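Local atomic coordinates of PHOX (Pseudomonas fluorescens, PDB entry 4A9V), a protein that probably hydrolyses phosphate monoesters as an alkaline phosphatase, using a cofactor of iron and calcium ions held by a beta-propeller. Residues G153-M161 against D363-A371; C199-F209 against W227-A237. All coordinates share one frame; numbering follows the deposited sequence. Where two conformers were deposited one is given.

Overall arrangement
Both contacts lie away from the residues that hold the iron-calcium cofactor. Contact 1 ties the loop between strands 148-152 and 171-173 to helix 364-369, segments 202 residues apart at their closest ends. Contact 2 is local by comparison: its two loops, 18 residues apart, flank helix 211-216, and in sequence it is nested inside the span that contact 1 closes. The centres of the two contacts are about 23 Å apart and their nearest atoms about 10 Å, with no touch. In contact 2 the side chain of C199 is about 12 Å from the mu-oxo-diiron group.

Contact 1: residues G153-M161 against D363-A371; sequences GPAAGHELM and DQAEVLIHA. With EDO (1,2-ethanediol), chain P; EDO (1,2-ethanediol), chain H.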
loop_
_atom_site.group_PDB
_atom_site.type_symbol
_atom_site.label_atom_id
_atom_site.label_comp_id
_atom_site.label_asym_id
_atom_site.label_seq_id
_atom_site.Cartn_x
_atom_site.Cartn_y
_atom_site.Cartn_z
ATOM N N GLY A 153 14.146 -6.792 -15.590
ATOM C CA GLY A 153 14.177 -8.049 -14.848
ATOM C C GLY A 153 13.853 -9.221 -15.759
ATOM O O GLY A 153 13.717 -9.064 -16.975
ATOM N N PRO A 154 13.714 -10.413 -15.174
ATOM C CA PRO A 154 13.705 -11.616 -15.995
ATOM C C PRO A 154 12.530 -11.710 -16.962
ATOM O O PRO A 154 12.615 -12.435 -17.949
ATOM C CB PRO A 154 13.650 -12.739 -14.963
ATOM C CG PRO A 154 14.349 -12.165 -13.778
ATOM C CD PRO A 154 13.927 -10.720 -13.749
ATOM N N ALA A 155 11.412 -11.063 -16.648
ATOM C CA ALA A 155 10.233 -11.160 -17.500
ATOM C C ALA A 155 10.210 -10.101 -18.596
ATOM O O ALA A 155 9.382 -10.179 -19.491
ATOM C CB ALA A 155 8.958 -11.100 -16.669
ATOM N N ALA A 156 11.117 -9.129 -18.552
ATOM C CA ALA A 156 11.200 -8.144 -19.628
ATOM C C ALA A 156 11.455 -8.843 -20.959
ATOM O O ALA A 156 12.313 -9.719 -21.053
ATOM C CB ALA A 156 12.300 -7.138 -19.346
ATOM N N GLY A 157 10.669 -8.497 -21.970
ATOM C CA GLY A 157 10.862 -9.046 -23.306
ATOM C C GLY A 157 10.250 -10.418 -23.522
ATOM O O GLY A 157 10.376 -10.985 -24.602
ATOM N N HIS A 158 9.578 -10.964 -22.518
ATOM C CA HIS A 158 8.953 -12.278 -22.663
ATOM C C HIS A 158 7.783 -12.204 -23.607
ATOM O O HIS A 158 7.097 -11.184 -23.682
ATOM C CB HIS A 158 8.492 -12.800 -21.311
ATOM C CG HIS A 158 8.177 -14.270 -21.312
ATOM N ND1 HIS A 158 6.940 -14.746 -21.542
ATOM C CD2 HIS A 158 9.001 -15.376 -21.141
ATOM C CE1 HIS A 158 6.966 -16.092 -21.489
ATOM N NE2 HIS A 158 8.231 -16.473 -21.253
ATOM N N GLU A 159 7.475 -13.322 -24.257
ATOM C CA GLU A 159 6.292 -13.412 -25.108
ATOM C C GLU A 159 5.015 -12.937 -24.402
ATOM O O GLU A 159 4.189 -12.252 -25.004
ATOM C CB GLU A 159 6.112 -14.848 -25.590
ATOM C CG GLU A 159 7.020 -15.228 -26.752
ATOM C CD GLU A 159 6.888 -14.289 -27.939
ATOM O OE1 GLU A 159 5.817 -14.293 -28.583
ATOM O OE2 GLU A 159 7.916 -13.706 -28.341
ATOM N N LEU A 160 4.854 -13.293 -23.130
ATOM C CA LEU A 160 3.642 -12.935 -22.387
ATOM C C LEU A 160 3.535 -11.437 -22.099
ATOM O O LEU A 160 2.491 -10.959 -21.658
ATOM C CB LEU A 160 3.585 -13.689 -21.060
ATOM C CG LEU A 160 3.283 -15.182 -21.162
ATOM C CD1 LEU A 160 3.417 -15.836 -19.798
ATOM C CD2 LEU A 160 1.900 -15.415 -21.748
ATOM N N MET A 161 4.626 -10.711 -22.325
ATOM C CA MET A 161 4.686 -9.281 -22.034
ATOM C C MET A 161 4.608 -8.434 -23.301
ATOM O O MET A 161 4.723 -7.217 -23.238
ATOM C CB MET A 161 5.969 -8.945 -21.271
ATOM C CG MET A 161 6.129 -9.728 -19.985
ATOM S SD MET A 161 4.939 -9.273 -18.701
ATOM C CE MET A 161 5.761 -7.849 -18.005
ATOM N N ASP A 363 9.528 -21.272 -17.930
ATOM C CA ASP A 363 10.773 -20.567 -17.669
ATOM C C ASP A 363 10.574 -19.645 -16.469
ATOM O O ASP A 363 9.478 -19.574 -15.916
ATOM C CB ASP A 363 11.206 -19.771 -18.905
ATOM C CG ASP A 363 10.112 -18.857 -19.424
ATOM O OD1 ASP A 363 9.366 -18.289 -18.608
ATOM O OD2 ASP A 363 9.986 -18.710 -20.656
ATOM N N GLN A 364 11.641 -18.984 -16.036
ATOM C CA GLN A 364 11.586 -18.169 -14.836
ATOM C C GLN A 364 10.702 -16.940 -15.036
ATOM O O GLN A 364 10.022 -16.516 -14.108
ATOM C CB GLN A 364 12.994 -17.757 -14.407
ATOM C CG GLN A 364 13.032 -16.894 -13.153
ATOM C CD GLN A 364 12.493 -17.593 -11.918
ATOM O OE1 GLN A 364 12.238 -18.796 -11.921
ATOM N NE2 GLN A 364 12.376 -16.841 -10.829
ATOM N N ALA A 365 10.631 -16.415 -16.255
ATOM C CA ALA A 365 9.728 -15.297 -16.516
ATOM C C ALA A 365 8.294 -15.658 -16.151
ATOM O O ALA A 365 7.583 -14.867 -15.526
ATOM C CB ALA A 365 9.815 -14.875 -17.970
ATOM N N GLU A 366 7.857 -16.846 -16.551
ATOM C CA GLU A 366 6.499 -17.282 -16.240
ATOM C C GLU A 366 6.257 -17.490 -14.751
ATOM O O GLU A 366 5.167 -17.230 -14.254
ATOM C CB GLU A 366 6.163 -18.552 -17.019
ATOM C CG GLU A 366 6.100 -18.310 -18.516
ATOM C CD GLU A 366 5.495 -19.458 -19.304
ATOM O OE1 GLU A 366 5.090 -20.480 -18.707
ATOM O OE2 GLU A 366 5.325 -19.285 -20.530
ATOM N N VAL A 367 7.275 -17.957 -14.037
ATOM C CA VAL A 367 7.202 -18.056 -12.586
ATOM C C VAL A 367 6.873 -16.698 -11.971
ATOM O O VAL A 367 6.057 -16.604 -11.053
ATOM C CB VAL A 367 8.511 -18.625 -12.000
ATOM C CG1 VAL A 367 8.464 -18.628 -10.481
ATOM C CG2 VAL A 367 8.760 -20.030 -12.532
ATOM N N LEU A 368 7.504 -15.647 -12.476
ATOM C CA LEU A 368 7.321 -14.307 -11.922
ATOM C C LEU A 368 5.983 -13.688 -12.342
ATOM O O LEU A 368 5.262 -13.126 -11.516
ATOM C CB LEU A 368 8.484 -13.412 -12.350
ATOM C CG LEU A 368 9.847 -13.855 -11.813
ATOM C CD1 LEU A 368 10.956 -13.129 -12.554
ATOM C CD2 LEU A 368 9.937 -13.635 -10.315
ATOM N N ILE A 369 5.629 -13.823 -13.616
ATOM C CA ILE A 369 4.368 -13.293 -14.123
ATOM C C ILE A 369 3.193 -13.976 -13.416
ATOM O O ILE A 369 2.170 -13.350 -13.140
ATOM C CB ILE A 369 4.290 -13.464 -15.656
ATOM C CG1 ILE A 369 5.398 -12.659 -16.347
ATOM C CG2 ILE A 369 2.926 -13.046 -16.181
ATOM C CD1 ILE A 369 5.639 -13.059 -17.788
ATOM N N HIS A 370 3.361 -15.264 -13.127
ATOM C CA HIS A 370 2.343 -16.072 -12.466
ATOM C C HIS A 370 2.795 -16.505 -11.096
ATOM O O HIS A 370 2.545 -17.632 -10.662
ATOM C CB HIS A 370 1.998 -17.273 -13.336
ATOM C CG HIS A 370 1.382 -16.887 -14.646
ATOM N ND1 HIS A 370 1.459 -17.657 -15.749
ATOM C CD2 HIS A 370 0.622 -15.776 -14.996
ATOM C CE1 HIS A 370 0.795 -17.059 -16.756
ATOM N NE2 HIS A 370 0.292 -15.904 -16.295
ATOM N N ALA A 371 3.333 -15.559 -10.333
ATOM C CA ALA A 371 3.875 -15.856 -9.015
ATOM C C ALA A 371 2.839 -16.496 -8.090
ATOM O O ALA A 371 3.186 -17.359 -7.291
ATOM C CB ALA A 371 4.447 -14.602 -8.394
HETATM C C1 EDO P . 16.367 -6.617 -17.476
HETATM O O1 EDO P . 16.107 -7.568 -18.593
HETATM C C2 EDO P . 16.801 -7.404 -16.238
HETATM O O2 EDO P . 18.130 -7.922 -16.398
HETATM C C1 EDO H . 16.181 -13.019 -10.738
HETATM O O1 EDO H . 17.601 -13.253 -10.638
HETATM C C2 EDO H . 15.456 -14.351 -10.908
HETATM O O2 EDO H . 14.034 -14.165 -10.978
#
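H158 swings its imidazole toward D363 with CG anti to the backbone N (chi1 -165°), while D363 holds CG between its own N and carbonyl carbon (chi1 53°). The result is a histidine-carboxylate hydrogen bond onto the N-cap of helix 364-369, joining a propeller loop to a helix distant in sequence. NE2 of H158 donates to OD2 of D363 at 2.9 Å, on the syn lone pair and in the ring plane, with the carboxylate turned 86° from the ring. The other oxygen, OD1 of D363, caps the helix by accepting from E366 N at 2.9 Å. An aspartate suits this place because it can serve loop and helix at once. Histidine suits its own because the second ring nitrogen, ND1 of H158, accepts from L160 N at 3.0 Å, so both ring nitrogens are engaged and the ring's rotation is fixed. A365 has only a methyl, which lets H158 come close: CD2 of the ring lies 3.3 Å from A365 CB. Away from the polar link the contact is mostly apolar. P154 lays CB on L368 CD1 at 3.6 Å, the two side chains crossing at about a right angle, and A155 packs against I369 CG1. The branched I369 also meets the loop with its CD1, 3.9 Å from L160 CB and 4.0 Å from M161 SD.

Contact 2: residues C199-F209 against W227-A237; sequences CFGSSNAQQQF and WHPFDPRFDMA
D235 grips the loop at S203 with both carboxylate oxygens: OD2 of D235 accepts from S203 OG at 2.8 Å on its syn lone pair, and OD1 accepts from S203 N at 3.0 Å. A237 N reaches the same OD1 from the opposite face of the carboxylate, closing an Asx turn. With an alanine at D235, S203 N and OG would probably lose these acceptors and A237 N its turn-closing bond. Beside this clasp the backbones form a single beta bridge, G201 N to F234 O at 3.0 Å and M236 N to G201 O at 2.8 Å. Glycine suits G201, since a CB would probably clash with CE1 of the H228 ring; instead its CA makes a CH-pi contact, 3.7 Å from the ring centroid. A water links H228 ND1 to C199 O.

Farther out, F234 CD1 lies over one face of F200, the planes 52° apart, and C199 SG sits obliquely by W227 CZ3 at 3.5 Å. Flexible M236 bends its SD toward F200 and sets CB at the edge of F209. W227 continues onto helix 107-115, whereas F209 and M236 both rest on helix 211-216, and the two loops lead from strand 189-193 toward strand 249-252.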
loop_
_atom_site.group_PDB
_atom_site.type_symbol
_atom_site.label_atom_id
_atom_site.label_comp_id
_atom_site.label_asym_id
_atom_site.label_seq_id
_atom_site.Cartn_x
_atom_site.Cartn_y
_atom_site.Cartn_z
ATOM N N CYS A 199 -9.337 -2.874 -13.464
ATOM C CA CYS A 199 -9.394 -1.898 -14.547
ATOM C C CYS A 199 -9.619 -2.529 -15.913
ATOM O O CYS A 199 -9.800 -1.814 -16.891
ATOM C CB CYS A 199 -8.098 -1.095 -14.566
ATOM S SG CYS A 199 -7.811 -0.159 -13.059
ATOM N N PHE A 200 -9.536 -3.855 -15.985
ATOM C CA PHE A 200 -9.655 -4.566 -17.253
ATOM C C PHE A 200 -11.044 -5.167 -17.403
ATOM O O PHE A 200 -11.705 -5.494 -16.425
ATOM C CB PHE A 200 -8.593 -5.660 -17.332
ATOM C CG PHE A 200 -7.192 -5.125 -17.448
ATOM C CD1 PHE A 200 -6.509 -4.668 -16.329
ATOM C CD2 PHE A 200 -6.586 -4.997 -18.690
ATOM C CE1 PHE A 200 -5.260 -4.092 -16.453
ATOM C CE2 PHE A 200 -5.336 -4.423 -18.821
ATOM C CZ PHE A 200 -4.678 -3.954 -17.699
ATOM N N GLY A 201 -11.501 -5.249 -18.640
ATOM C CA GLY A 201 -12.745 -5.939 -18.946
ATOM C C GLY A 201 -12.654 -6.531 -20.330
ATOM O O GLY A 201 -11.557 -6.698 -20.854
ATOM N N SER A 202 -13.794 -6.841 -20.932
ATOM C CA SER A 202 -13.795 -7.298 -22.300
ATOM C C SER A 202 -15.054 -6.825 -22.996
ATOM O O SER A 202 -16.125 -6.752 -22.385
ATOM C CB SER A 202 -13.717 -8.822 -22.366
ATOM O OG SER A 202 -13.762 -9.253 -23.715
ATOM N N SER A 203 -14.924 -6.528 -24.283
ATOM C CA SER A 203 -16.080 -6.247 -25.118
ATOM C C SER A 203 -16.927 -7.494 -25.361
ATOM O O SER A 203 -18.054 -7.388 -25.821
ATOM C CB SER A 203 -15.640 -5.628 -26.444
ATOM O OG SER A 203 -14.566 -6.338 -27.031
ATOM N N ASN A 204 -16.378 -8.666 -25.058
ATOM C CA ASN A 204 -17.130 -9.919 -25.086
ATOM C C ASN A 204 -17.560 -10.325 -23.680
ATOM O O ASN A 204 -16.732 -10.723 -22.864
ATOM C CB ASN A 204 -16.250 -11.010 -25.693
ATOM C CG ASN A 204 -16.942 -12.358 -25.771
ATOM O OD1 ASN A 204 -18.116 -12.501 -25.422
ATOM N ND2 ASN A 204 -16.186 -13.374 -26.163
ATOM N N ALA A 205 -18.844 -10.176 -23.378
ATOM C CA ALA A 205 -19.337 -10.463 -22.036
ATOM C C ALA A 205 -19.108 -11.924 -21.647
ATOM O O ALA A 205 -19.089 -12.253 -20.459
ATOM C CB ALA A 205 -20.812 -10.112 -21.928
ATOM N N GLN A 206 -18.973 -12.798 -22.646
ATOM C CA GLN A 206 -18.719 -14.223 -22.403
ATOM C C GLN A 206 -17.247 -14.578 -22.633
ATOM O O GLN A 206 -16.899 -15.736 -22.878
ATOM C CB GLN A 206 -19.619 -15.080 -23.299
ATOM C CG GLN A 206 -21.101 -14.738 -23.194
ATOM C CD GLN A 206 -21.869 -15.691 -22.289
ATOM O OE1 GLN A 206 -21.546 -16.880 -22.208
ATOM N NE2 GLN A 206 -22.985 -15.214 -21.745
ATOM N N GLN A 207 -16.372 -13.587 -22.508
ATOM C CA GLN A 207 -14.929 -13.771 -22.641
ATOM C C GLN A 207 -14.461 -15.009 -21.885
ATOM O O GLN A 207 -14.682 -15.095 -20.674
ATOM C CB GLN A 207 -14.221 -12.537 -22.072
ATOM C CG GLN A 207 -12.710 -12.524 -22.240
ATOM C CD GLN A 207 -12.282 -12.547 -23.698
ATOM O OE1 GLN A 207 -12.615 -11.644 -24.468
ATOM N NE2 GLN A 207 -11.480 -13.542 -24.066
ATOM N N GLN A 208 -13.712 -15.878 -22.558
ATOM C CA GLN A 208 -12.993 -16.950 -21.903
ATOM C C GLN A 208 -11.726 -16.413 -21.269
ATOM O O GLN A 208 -10.995 -15.621 -21.882
ATOM C CB GLN A 208 -12.605 -18.022 -22.911
ATOM C CG GLN A 208 -13.778 -18.706 -23.572
ATOM C CD GLN A 208 -13.319 -19.815 -24.484
ATOM O OE1 GLN A 208 -12.360 -19.631 -25.239
ATOM N NE2 GLN A 208 -13.768 -21.027 -24.186
ATOM N N PHE A 209 -11.478 -16.813 -20.028
ATOM C CA PHE A 209 -10.228 -16.505 -19.359
ATOM C C PHE A 209 -9.526 -17.796 -18.971
ATOM O O PHE A 209 -10.178 -18.791 -18.663
ATOM C CB PHE A 209 -10.489 -15.648 -18.117
ATOM C CG PHE A 209 -11.012 -14.271 -18.432
ATOM C CD1 PHE A 209 -10.234 -13.372 -19.138
ATOM C CD2 PHE A 209 -12.283 -13.884 -18.039
ATOM C CE1 PHE A 209 -10.683 -12.092 -19.393
ATOM C CE2 PHE A 209 -12.733 -12.596 -18.281
ATOM C CZ PHE A 209 -11.955 -11.721 -19.012
ATOM N N TRP A 227 -13.289 1.278 -18.150
ATOM C CA TRP A 227 -12.414 1.943 -19.110
ATOM C C TRP A 227 -12.449 1.281 -20.465
ATOM O O TRP A 227 -12.333 1.948 -21.492
ATOM C CB TRP A 227 -10.981 1.937 -18.596
ATOM C CG TRP A 227 -10.772 2.748 -17.352
ATOM C CD1 TRP A 227 -11.658 3.637 -16.750
ATOM C CD2 TRP A 227 -9.561 2.796 -16.550
ATOM N NE1 TRP A 227 -11.078 4.226 -15.660
ATOM C CE2 TRP A 227 -9.846 3.701 -15.442
ATOM C CE3 TRP A 227 -8.381 2.080 -16.546
ATOM C CZ2 TRP A 227 -8.933 3.924 -14.433
ATOM C CZ3 TRP A 227 -7.465 2.313 -15.530
ATOM C CH2 TRP A 227 -7.738 3.208 -14.493
ATOM N N HIS A 228 -12.581 -0.041 -20.483
ATOM C CA HIS A 228 -12.451 -0.811 -21.718
ATOM C C HIS A 228 -13.422 -0.474 -22.831
ATOM O O HIS A 228 -13.084 -0.676 -23.993
ATOM C CB HIS A 228 -12.483 -2.309 -21.416
ATOM C CG HIS A 228 -13.778 -2.781 -20.801
ATOM N ND1 HIS A 228 -14.038 -2.675 -19.478
ATOM C CD2 HIS A 228 -14.893 -3.379 -21.375
ATOM C CE1 HIS A 228 -15.282 -3.128 -19.236
ATOM N NE2 HIS A 228 -15.804 -3.559 -20.397
ATOM N N PRO A 229 -14.597 0.115 -22.527
ATOM C CA PRO A 229 -15.469 0.480 -23.650
ATOM C C PRO A 229 -14.939 1.656 -24.467
ATOM O O PRO A 229 -15.371 1.853 -25.602
ATOM C CB PRO A 229 -16.789 0.851 -22.965
ATOM C CG PRO A 229 -16.758 0.118 -21.670
ATOM C CD PRO A 229 -15.321 0.174 -21.247
ATOM N N PHE A 230 -13.969 2.390 -23.925
ATOM C CA PHE A 230 -13.469 3.589 -24.590
ATOM C C PHE A 230 -11.965 3.551 -24.852
ATOM O O PHE A 230 -11.470 4.331 -25.669
ATOM C CB PHE A 230 -13.836 4.834 -23.786
ATOM C CG PHE A 230 -15.314 5.026 -23.617
ATOM C CD1 PHE A 230 -16.089 5.462 -24.677
ATOM C CD2 PHE A 230 -15.946 4.643 -22.447
ATOM C CE1 PHE A 230 -17.462 5.542 -24.565
ATOM C CE2 PHE A 230 -17.315 4.754 -22.315
ATOM C CZ PHE A 230 -18.076 5.190 -23.380
ATOM N N ASP A 231 -11.234 2.736 -24.095
ATOM C CA ASP A 231 -9.789 2.578 -24.294
ATOM C C ASP A 231 -9.461 1.099 -24.475
ATOM O O ASP A 231 -9.529 0.324 -23.525
ATOM C CB ASP A 231 -9.000 3.170 -23.121
ATOM C CG ASP A 231 -7.507 3.168 -23.367
ATOM O OD1 ASP A 231 -7.050 2.377 -24.222
ATOM O OD2 ASP A 231 -6.776 3.892 -22.654
ATOM N N PRO A 232 -9.191 0.683 -25.724
ATOM C CA PRO A 232 -9.062 -0.745 -25.998
ATOM C C PRO A 232 -7.837 -1.400 -25.372
ATOM O O PRO A 232 -7.757 -2.628 -25.345
ATOM C CB PRO A 232 -8.971 -0.813 -27.523
ATOM C CG PRO A 232 -8.557 0.547 -27.959
ATOM C CD PRO A 232 -9.140 1.491 -26.952
ATOM N N ARG A 233 -6.930 -0.605 -24.805
ATOM C CA ARG A 233 -5.799 -1.163 -24.078
ATOM C C ARG A 233 -6.277 -2.057 -22.928
ATOM O O ARG A 233 -5.589 -2.991 -22.532
ATOM C CB ARG A 233 -4.905 -0.036 -23.559
ATOM C CG ARG A 233 -3.628 -0.517 -22.887
ATOM C CD ARG A 233 -2.568 0.568 -22.800
ATOM N NE ARG A 233 -2.939 1.657 -21.902
ATOM C CZ ARG A 233 -2.397 1.846 -20.704
ATOM N NH1 ARG A 233 -1.792 0.843 -20.081
ATOM N NH2 ARG A 233 -2.486 3.029 -20.117
ATOM N N PHE A 234 -7.459 -1.747 -22.407
ATOM C CA PHE A 234 -8.032 -2.438 -21.259
ATOM C C PHE A 234 -9.065 -3.499 -21.646
ATOM O O PHE A 234 -9.688 -4.113 -20.770
ATOM C CB PHE A 234 -8.649 -1.407 -20.312
ATOM C CG PHE A 234 -7.630 -0.474 -19.709
ATOM C CD1 PHE A 234 -6.830 -0.891 -18.665
ATOM C CD2 PHE A 234 -7.307 0.716 -20.336
ATOM C CE1 PHE A 234 -5.774 -0.117 -18.224
ATOM C CE2 PHE A 234 -6.249 1.500 -19.901
ATOM C CZ PHE A 234 -5.468 1.070 -18.857
ATOM N N ASP A 235 -9.243 -3.702 -22.955
ATOM C CA ASP A 235 -10.172 -4.698 -23.489
ATOM C C ASP A 235 -9.440 -6.008 -23.746
ATOM O O ASP A 235 -8.636 -6.116 -24.679
ATOM C CB ASP A 235 -10.784 -4.165 -24.782
ATOM C CG ASP A 235 -11.796 -5.116 -25.401
ATOM O OD1 ASP A 235 -11.995 -6.235 -24.871
ATOM O OD2 ASP A 235 -12.419 -4.711 -26.404
ATOM N N MET A 236 -9.695 -6.986 -22.881
ATOM C CA MET A 236 -9.021 -8.280 -22.946
ATOM C C MET A 236 -9.316 -9.076 -24.215
ATOM O O MET A 236 -8.575 -10.005 -24.532
ATOM C CB MET A 236 -9.388 -9.122 -21.726
ATOM C CG MET A 236 -8.884 -8.550 -20.416
ATOM S SD MET A 236 -7.105 -8.769 -20.231
ATOM C CE MET A 236 -6.977 -10.547 -20.064
ATOM N N ALA A 237 -10.379 -8.724 -24.937
ATOM C CA ALA A 237 -10.658 -9.364 -26.225
ATOM C C ALA A 237 -9.595 -8.967 -27.247
ATOM O O ALA A 237 -9.441 -9.631 -28.271
ATOM C CB ALA A 237 -12.049 -8.995 -26.726
HETATM O O HOH W 1 -12.381 -1.332 -17.709
#